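Local atomic coordinates of putative cell invasion protein with MAC/Perforin domain (Bacteroides thetaiotaomicron VPI-5482, PDB entry 3KK7), a protein that belongs to the membrane-attack complex/perforin (MACPF) family and is a putative cell invasion protein of a human gut symbiont. Residues I284-I295 with S307-I318. Sequence-based numbering, arbitrary orientation.
Sequences ITNKFSALSYSI and STPPYDITNYSI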
ATOM      1  N   ILE A 284       5.112  41.202   1.348  1.00 31.77           N
ATOM      2  CA  ILE A 284       4.163  40.273   0.753  1.00 31.33           C
ATOM      3  C   ILE A 284       3.394  40.928  -0.370  1.00 30.66           C
ATOM      4  O   ILE A 284       3.341  40.428  -1.483  1.00 31.04           O
ATOM      5  CB  ILE A 284       3.197  39.727   1.826  1.00 31.56           C
ATOM      6  CG1 ILE A 284       3.942  38.709   2.694  1.00 32.03           C
ATOM      7  CG2 ILE A 284       1.993  39.073   1.199  1.00 30.37           C
ATOM      8  CD1 ILE A 284       3.303  38.492   3.992  1.00 33.13           C
ATOM      9  N   THR A 285       2.814  42.068  -0.082  1.00 30.15           N
ATOM     10  CA  THR A 285       2.002  42.762  -1.066  1.00 29.79           C
ATOM     11  C   THR A 285       2.792  43.217  -2.311  1.00 29.44           C
ATOM     12  O   THR A 285       2.229  43.281  -3.402  1.00 28.43           O
ATOM     13  CB  THR A 285       1.300  43.948  -0.417  1.00 29.54           C
ATOM     14  OG1 THR A 285       2.291  44.791   0.185  1.00 29.89           O
ATOM     15  CG2 THR A 285       0.316  43.442   0.635  1.00 28.14           C
ATOM     16  N   ASN A 286       4.078  43.520  -2.138  1.00 29.37           N
ATOM     17  CA  ASN A 286       4.957  43.847  -3.260  1.00 29.85           C
ATOM     18  C   ASN A 286       5.116  42.708  -4.279  1.00 29.13           C
ATOM     19  O   ASN A 286       5.445  42.955  -5.433  1.00 29.19           O
ATOM     20  CB  ASN A 286       6.350  44.258  -2.770  1.00 30.77           C
ATOM     21  CG  ASN A 286       6.390  45.666  -2.124  1.00 33.53           C
ATOM     22  OD1 ASN A 286       5.425  46.453  -2.167  1.00 35.96           O
ATOM     23  ND2 ASN A 286       7.535  45.975  -1.517  1.00 36.21           N
ATOM     24  N   LYS A 287       4.882  41.471  -3.858  1.00 28.42           N
ATOM     25  CA  LYS A 287       4.954  40.327  -4.767  1.00 27.74           C
ATOM     26  C   LYS A 287       3.614  39.647  -5.037  1.00 26.64           C
ATOM     27  O   LYS A 287       3.435  39.035  -6.088  1.00 25.88           O
ATOM     28  CB  LYS A 287       5.941  39.297  -4.208  1.00 28.04           C
ATOM     29  CG  LYS A 287       7.389  39.789  -4.110  1.00 29.03           C
ATOM     30  CD  LYS A 287       7.922  40.348  -5.443  1.00 30.12           C
ATOM     31  CE  LYS A 287       9.332  40.852  -5.308  1.00 29.99           C
ATOM     32  NZ  LYS A 287       9.946  40.921  -6.645  1.00 31.17           N
ATOM     33  N   PHE A 288       2.674  39.745  -4.103  1.00 25.60           N
ATOM     34  CA  PHE A 288       1.411  39.015  -4.226  1.00 24.95           C
ATOM     35  C   PHE A 288       0.202  39.919  -4.177  1.00 24.24           C
ATOM     36  O   PHE A 288       0.113  40.785  -3.319  1.00 23.57           O
ATOM     37  CB  PHE A 288       1.270  38.014  -3.081  1.00 24.89           C
ATOM     38  CG  PHE A 288       2.227  36.871  -3.149  1.00 25.46           C
ATOM     39  CD1 PHE A 288       1.916  35.745  -3.898  1.00 25.94           C
ATOM     40  CD2 PHE A 288       3.433  36.911  -2.459  1.00 26.30           C
ATOM     41  CE1 PHE A 288       2.800  34.654  -3.968  1.00 27.18           C
ATOM     42  CE2 PHE A 288       4.326  35.822  -2.517  1.00 28.16           C
ATOM     43  CZ  PHE A 288       3.995  34.686  -3.269  1.00 27.92           C
ATOM     44  N   SER A 289      -0.745  39.670  -5.078  1.00 23.97           N
ATOM     45  CA  SER A 289      -2.064  40.329  -5.036  1.00 23.06           C
ATOM     46  C   SER A 289      -2.940  39.676  -3.983  1.00 22.83           C
ATOM     47  O   SER A 289      -3.913  40.254  -3.558  1.00 22.60           O
ATOM     48  CB  SER A 289      -2.769  40.273  -6.407  1.00 23.21           C
ATOM     49  OG  SER A 289      -1.966  40.841  -7.422  1.00 19.97           O
ATOM     50  N   ALA A 290      -2.622  38.451  -3.581  1.00 22.90           N
ATOM     51  CA  ALA A 290      -3.281  37.848  -2.411  1.00 22.80           C
ATOM     52  C   ALA A 290      -2.412  36.711  -1.950  1.00 23.17           C
ATOM     53  O   ALA A 290      -1.858  35.990  -2.797  1.00 24.87           O
ATOM     54  CB  ALA A 290      -4.683  37.326  -2.758  1.00 21.74           C
ATOM     55  N   LEU A 291      -2.269  36.553  -0.634  1.00 23.02           N
ATOM     56  CA  LEU A 291      -1.625  35.374  -0.038  1.00 22.46           C
ATOM     57  C   LEU A 291      -2.398  34.987   1.197  1.00 22.36           C
ATOM     58  O   LEU A 291      -2.449  35.743   2.142  1.00 21.87           O
ATOM     59  CB  LEU A 291      -0.175  35.645   0.352  1.00 22.27           C
ATOM     60  CG  LEU A 291       0.578  34.428   0.918  1.00 21.19           C
ATOM     61  CD1 LEU A 291       0.657  33.279  -0.088  1.00 19.22           C
ATOM     62  CD2 LEU A 291       1.950  34.874   1.321  1.00 19.86           C
ATOM     63  N   SER A 292      -2.974  33.794   1.175  1.00 22.83           N
ATOM     64  CA  SER A 292      -3.815  33.313   2.253  1.00 23.57           C
ATOM     65  C   SER A 292      -3.186  32.101   2.878  1.00 23.77           C
ATOM     66  O   SER A 292      -2.318  31.487   2.260  1.00 23.85           O
ATOM     67  CB  SER A 292      -5.185  32.960   1.725  1.00 23.62           C
ATOM     68  OG  SER A 292      -5.884  34.157   1.458  1.00 24.90           O
ATOM     69  N   TYR A 293      -3.600  31.771   4.106  1.00 23.80           N
ATOM     70  CA  TYR A 293      -3.039  30.602   4.823  1.00 23.46           C
ATOM     71  C   TYR A 293      -4.025  29.896   5.712  1.00 23.52           C
ATOM     72  O   TYR A 293      -5.035  30.456   6.085  1.00 23.69           O
ATOM     73  CB  TYR A 293      -1.863  31.014   5.691  1.00 23.29           C
ATOM     74  CG  TYR A 293      -2.218  31.775   6.981  1.00 23.26           C
ATOM     75  CD1 TYR A 293      -2.495  33.139   6.957  1.00 22.81           C
ATOM     76  CD2 TYR A 293      -2.192  31.143   8.233  1.00 23.01           C
ATOM     77  CE1 TYR A 293      -2.773  33.846   8.121  1.00 23.88           C
ATOM     78  CE2 TYR A 293      -2.494  31.860   9.425  1.00 22.91           C
ATOM     79  CZ  TYR A 293      -2.771  33.203   9.352  1.00 22.33           C
ATOM     80  OH  TYR A 293      -3.070  33.926  10.471  1.00 22.44           O
ATOM     81  N   SER A 294      -3.704  28.662   6.058  1.00 23.45           N
ATOM     82  CA  SER A 294      -4.467  27.920   7.017  1.00 23.95           C
ATOM     83  C   SER A 294      -3.481  27.134   7.852  1.00 24.39           C
ATOM     84  O   SER A 294      -2.539  26.574   7.320  1.00 24.77           O
ATOM     85  CB  SER A 294      -5.453  26.990   6.305  1.00 24.41           C
ATOM     86  OG  SER A 294      -6.070  26.070   7.196  1.00 25.22           O
ATOM     87  N   ILE A 295      -3.672  27.112   9.164  1.00 24.86           N
ATOM     88  CA  ILE A 295      -2.802  26.323  10.009  1.00 24.94           C
ATOM     89  C   ILE A 295      -3.554  25.213  10.728  1.00 24.74           C
ATOM     90  O   ILE A 295      -4.792  25.203  10.779  1.00 24.86           O
ATOM     91  CB  ILE A 295      -2.061  27.173  11.015  1.00 24.86           C
ATOM     92  CG1 ILE A 295      -3.022  27.858  11.970  1.00 24.21           C
ATOM     93  CG2 ILE A 295      -1.208  28.176  10.315  1.00 25.82           C
ATOM     94  CD1 ILE A 295      -2.376  28.039  13.324  1.00 24.45           C
ATOM     95  N   SER A 307      -7.863  21.950  10.954  1.00 28.09           N
ATOM     96  CA  SER A 307      -7.348  22.995  10.072  1.00 28.04           C
ATOM     97  C   SER A 307      -8.230  24.224  10.141  1.00 27.31           C
ATOM     98  O   SER A 307      -9.447  24.085  10.117  1.00 28.42           O
ATOM     99  CB  SER A 307      -7.225  22.483   8.630  1.00 27.46           C
ATOM    100  OG  SER A 307      -5.959  21.856   8.455  1.00 28.47           O
ATOM    101  N   THR A 308      -7.633  25.415  10.241  1.00 26.85           N
ATOM    102  CA  THR A 308      -8.403  26.669  10.300  1.00 25.82           C
ATOM    103  C   THR A 308      -8.967  27.088   8.933  1.00 26.35           C
ATOM    104  O   THR A 308      -8.437  26.732   7.884  1.00 26.24           O
ATOM    105  CB  THR A 308      -7.556  27.861  10.755  1.00 26.20           C
ATOM    106  OG1 THR A 308      -6.598  28.202   9.729  1.00 24.67           O
ATOM    107  CG2 THR A 308      -6.868  27.592  12.089  1.00 24.29           C
ATOM    108  N   PRO A 309     -10.036  27.886   8.937  1.00 26.38           N
ATOM    109  CA  PRO A 309     -10.426  28.475   7.689  1.00 26.12           C
ATOM    110  C   PRO A 309      -9.277  29.301   7.142  1.00 26.21           C
ATOM    111  O   PRO A 309      -8.342  29.614   7.879  1.00 26.26           O
ATOM    112  CB  PRO A 309     -11.591  29.400   8.074  1.00 26.17           C
ATOM    113  CG  PRO A 309     -12.079  28.929   9.388  1.00 26.44           C
ATOM    114  CD  PRO A 309     -10.888  28.325  10.061  1.00 27.18           C
ATOM    115  N   PRO A 310      -9.361  29.690   5.870  1.00 26.24           N
ATOM    116  CA  PRO A 310      -8.291  30.445   5.261  1.00 26.69           C
ATOM    117  C   PRO A 310      -8.352  31.927   5.628  1.00 27.14           C
ATOM    118  O   PRO A 310      -9.432  32.505   5.688  1.00 26.60           O
ATOM    119  CB  PRO A 310      -8.507  30.216   3.761  1.00 26.31           C
ATOM    120  CG  PRO A 310      -9.940  30.026   3.636  1.00 26.13           C
ATOM    121  CD  PRO A 310     -10.433  29.402   4.909  1.00 26.34           C
ATOM    122  N   TYR A 311      -7.172  32.505   5.856  1.00 27.76           N
ATOM    123  CA  TYR A 311      -7.026  33.874   6.293  1.00 28.58           C
ATOM    124  C   TYR A 311      -6.016  34.575   5.413  1.00 28.30           C
ATOM    125  O   TYR A 311      -5.043  33.958   4.969  1.00 27.75           O
ATOM    126  CB  TYR A 311      -6.549  33.922   7.768  1.00 29.31           C
ATOM    127  CG  TYR A 311      -7.507  33.275   8.746  1.00 31.37           C
ATOM    128  CD1 TYR A 311      -8.815  33.739   8.868  1.00 33.66           C
ATOM    129  CD2 TYR A 311      -7.116  32.195   9.545  1.00 32.98           C
ATOM    130  CE1 TYR A 311      -9.710  33.149   9.756  1.00 34.47           C
ATOM    131  CE2 TYR A 311      -8.005  31.599  10.445  1.00 33.98           C
ATOM    132  CZ  TYR A 311      -9.300  32.087  10.541  1.00 35.95           C
ATOM    133  OH  TYR A 311     -10.213  31.523  11.410  1.00 40.02           O
ATOM    134  N   ASP A 312      -6.260  35.862   5.164  1.00 28.37           N
ATOM    135  CA  ASP A 312      -5.285  36.700   4.482  1.00 28.82           C
ATOM    136  C   ASP A 312      -4.118  36.973   5.454  1.00 29.05           C
ATOM    137  O   ASP A 312      -4.321  37.494   6.576  1.00 29.17           O
ATOM    138  CB  ASP A 312      -5.919  38.006   3.995  1.00 28.75           C
ATOM    139  CG  ASP A 312      -4.915  38.935   3.333  1.00 29.22           C
ATOM    140  OD1 ASP A 312      -3.938  39.323   4.012  1.00 29.86           O
ATOM    141  OD2 ASP A 312      -5.108  39.293   2.140  1.00 30.27           O
ATOM    142  N   ILE A 313      -2.907  36.644   4.995  1.00 28.27           N
ATOM    143  CA  ILE A 313      -1.690  36.697   5.810  1.00 27.46           C
ATOM    144  C   ILE A 313      -1.421  38.070   6.434  1.00 27.60           C
ATOM    145  O   ILE A 313      -0.891  38.156   7.552  1.00 27.61           O
ATOM    146  CB  ILE A 313      -0.456  36.223   4.984  1.00 27.28           C
ATOM    147  CG1 ILE A 313       0.705  35.810   5.897  1.00 26.87           C
ATOM    148  CG2 ILE A 313      -0.036  37.284   3.976  1.00 25.69           C
ATOM    149  CD1 ILE A 313       0.454  34.572   6.706  1.00 26.64           C
ATOM    150  N   THR A 314      -1.805  39.131   5.733  1.00 27.16           N
ATOM    151  CA  THR A 314      -1.592  40.484   6.221  1.00 27.21           C
ATOM    152  C   THR A 314      -2.738  40.998   7.112  1.00 27.20           C
ATOM    153  O   THR A 314      -2.607  42.043   7.728  1.00 27.16           O
ATOM    154  CB  THR A 314      -1.488  41.452   5.057  1.00 27.20           C
ATOM    155  OG1 THR A 314      -2.775  41.589   4.441  1.00 27.44           O
ATOM    156  CG2 THR A 314      -0.496  40.957   4.026  1.00 28.12           C
ATOM    157  N   ASN A 315      -3.862  40.289   7.155  1.00 26.98           N
ATOM    158  CA  ASN A 315      -5.028  40.744   7.896  1.00 26.64           C
ATOM    159  C   ASN A 315      -5.185  40.033   9.224  1.00 27.18           C
ATOM    160  O   ASN A 315      -5.630  40.638  10.198  1.00 26.60           O
ATOM    161  CB  ASN A 315      -6.295  40.540   7.068  1.00 26.33           C
ATOM    162  CG  ASN A 315      -7.523  41.235   7.679  1.00 25.83           C
ATOM    163  OD1 ASN A 315      -7.510  42.457   7.970  1.00 21.42           O
ATOM    164  ND2 ASN A 315      -8.608  40.464   7.830  1.00 22.73           N
ATOM    165  N   TYR A 316      -4.840  38.750   9.286  1.00 27.88           N
ATOM    166  CA  TYR A 316      -5.092  38.016  10.505  1.00 28.71           C
ATOM    167  C   TYR A 316      -3.894  37.218  10.969  1.00 29.34           C
ATOM    168  O   TYR A 316      -3.334  36.407  10.229  1.00 29.86           O
ATOM    169  CB  TYR A 316      -6.321  37.136  10.334  1.00 28.89           C
ATOM    170  CG  TYR A 316      -6.767  36.490  11.620  1.00 30.63           C
ATOM    171  CD1 TYR A 316      -7.286  37.271  12.678  1.00 32.93           C
ATOM    172  CD2 TYR A 316      -6.673  35.109  11.798  1.00 30.21           C
ATOM    173  CE1 TYR A 316      -7.705  36.684  13.874  1.00 33.21           C
ATOM    174  CE2 TYR A 316      -7.066  34.515  12.990  1.00 32.35           C
ATOM    175  CZ  TYR A 316      -7.585  35.307  14.025  1.00 33.88           C
ATOM    176  OH  TYR A 316      -7.974  34.719  15.203  1.00 35.47           O
ATOM    177  N   SER A 317      -3.517  37.464  12.220  1.00 29.90           N
ATOM    178  CA  SER A 317      -2.394  36.808  12.864  1.00 30.06           C
ATOM    179  C   SER A 317      -2.883  35.983  14.019  1.00 29.68           C
ATOM    180  O   SER A 317      -3.803  36.392  14.724  1.00 28.99           O
ATOM    181  CB  SER A 317      -1.411  37.846  13.398  1.00 30.08           C
ATOM    182  OG  SER A 317      -0.833  38.534  12.307  1.00 32.98           O
ATOM    183  N   ILE A 318      -2.234  34.840  14.212  1.00 29.61           N
ATOM    184  CA  ILE A 318      -2.549  33.923  15.272  1.00 29.88           C
ATOM    185  C   ILE A 318      -1.340  33.751  16.169  1.00 30.19           C
ATOM    186  O   ILE A 318      -0.252  33.470  15.675  1.00 30.86           O
ATOM    187  CB  ILE A 318      -2.870  32.556  14.722  1.00 29.87           C
ATOM    188  CG1 ILE A 318      -3.917  32.658  13.603  1.00 30.75           C
ATOM    189  CG2 ILE A 318      -3.327  31.645  15.863  1.00 30.00           C
ATOM    190  CD1 ILE A 318      -4.220  31.299  12.913  1.00 30.85           C
TER
HETATM  191  O   HOH W   1      -4.199  23.338   7.369  1.00 35.01           O
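With chi1 of 74°, Y293 CG sits between the backbone N and the carbonyl carbon, which sends the ring out across I313, while I313 carries CG1 anti to its backbone N (chi1 -160°); the two side chains then cross at about a right angle, I313 CD1 lying 3.3 Å from Y293 CD1. The phenol reaches on to the turn beyond, where Y293 OH donates to Y316 O at 2.5 Å. Y316 O lies at the edge of the Y293 ring and in its plane, but the hydroxyl is 43° out of the Y316 carbonyl plane, not on a lone pair. I318 CD1 touches Y293 CE2 and meets the I295 side chain tip to tip. Backbone evidence identifies an antiparallel pairing: Y293 and Y311 form a hydrogen-bonded pair, exchanging N-H...O bonds of 2.8 Å (Y293 N to Y311 O) and 3.0 Å (Y311 N to Y293 O), and S292 faces D312 as the neighbouring non-hydrogen-bonded pair. Strand 311-312 thus adds a short edge to the antiparallel sheet of the MACPF domain, on strand 288-298, whose other neighbour is strand 220-230. Replacing Y293 by an alanine would probably leave Y316 O without this donor and open a gap between I313 and I318. Toward the other end, S294 OG donates to T308 O at 2.6 Å, and T308 OG1 accepts from I295 N at 3.2 Å while donating to P309 O.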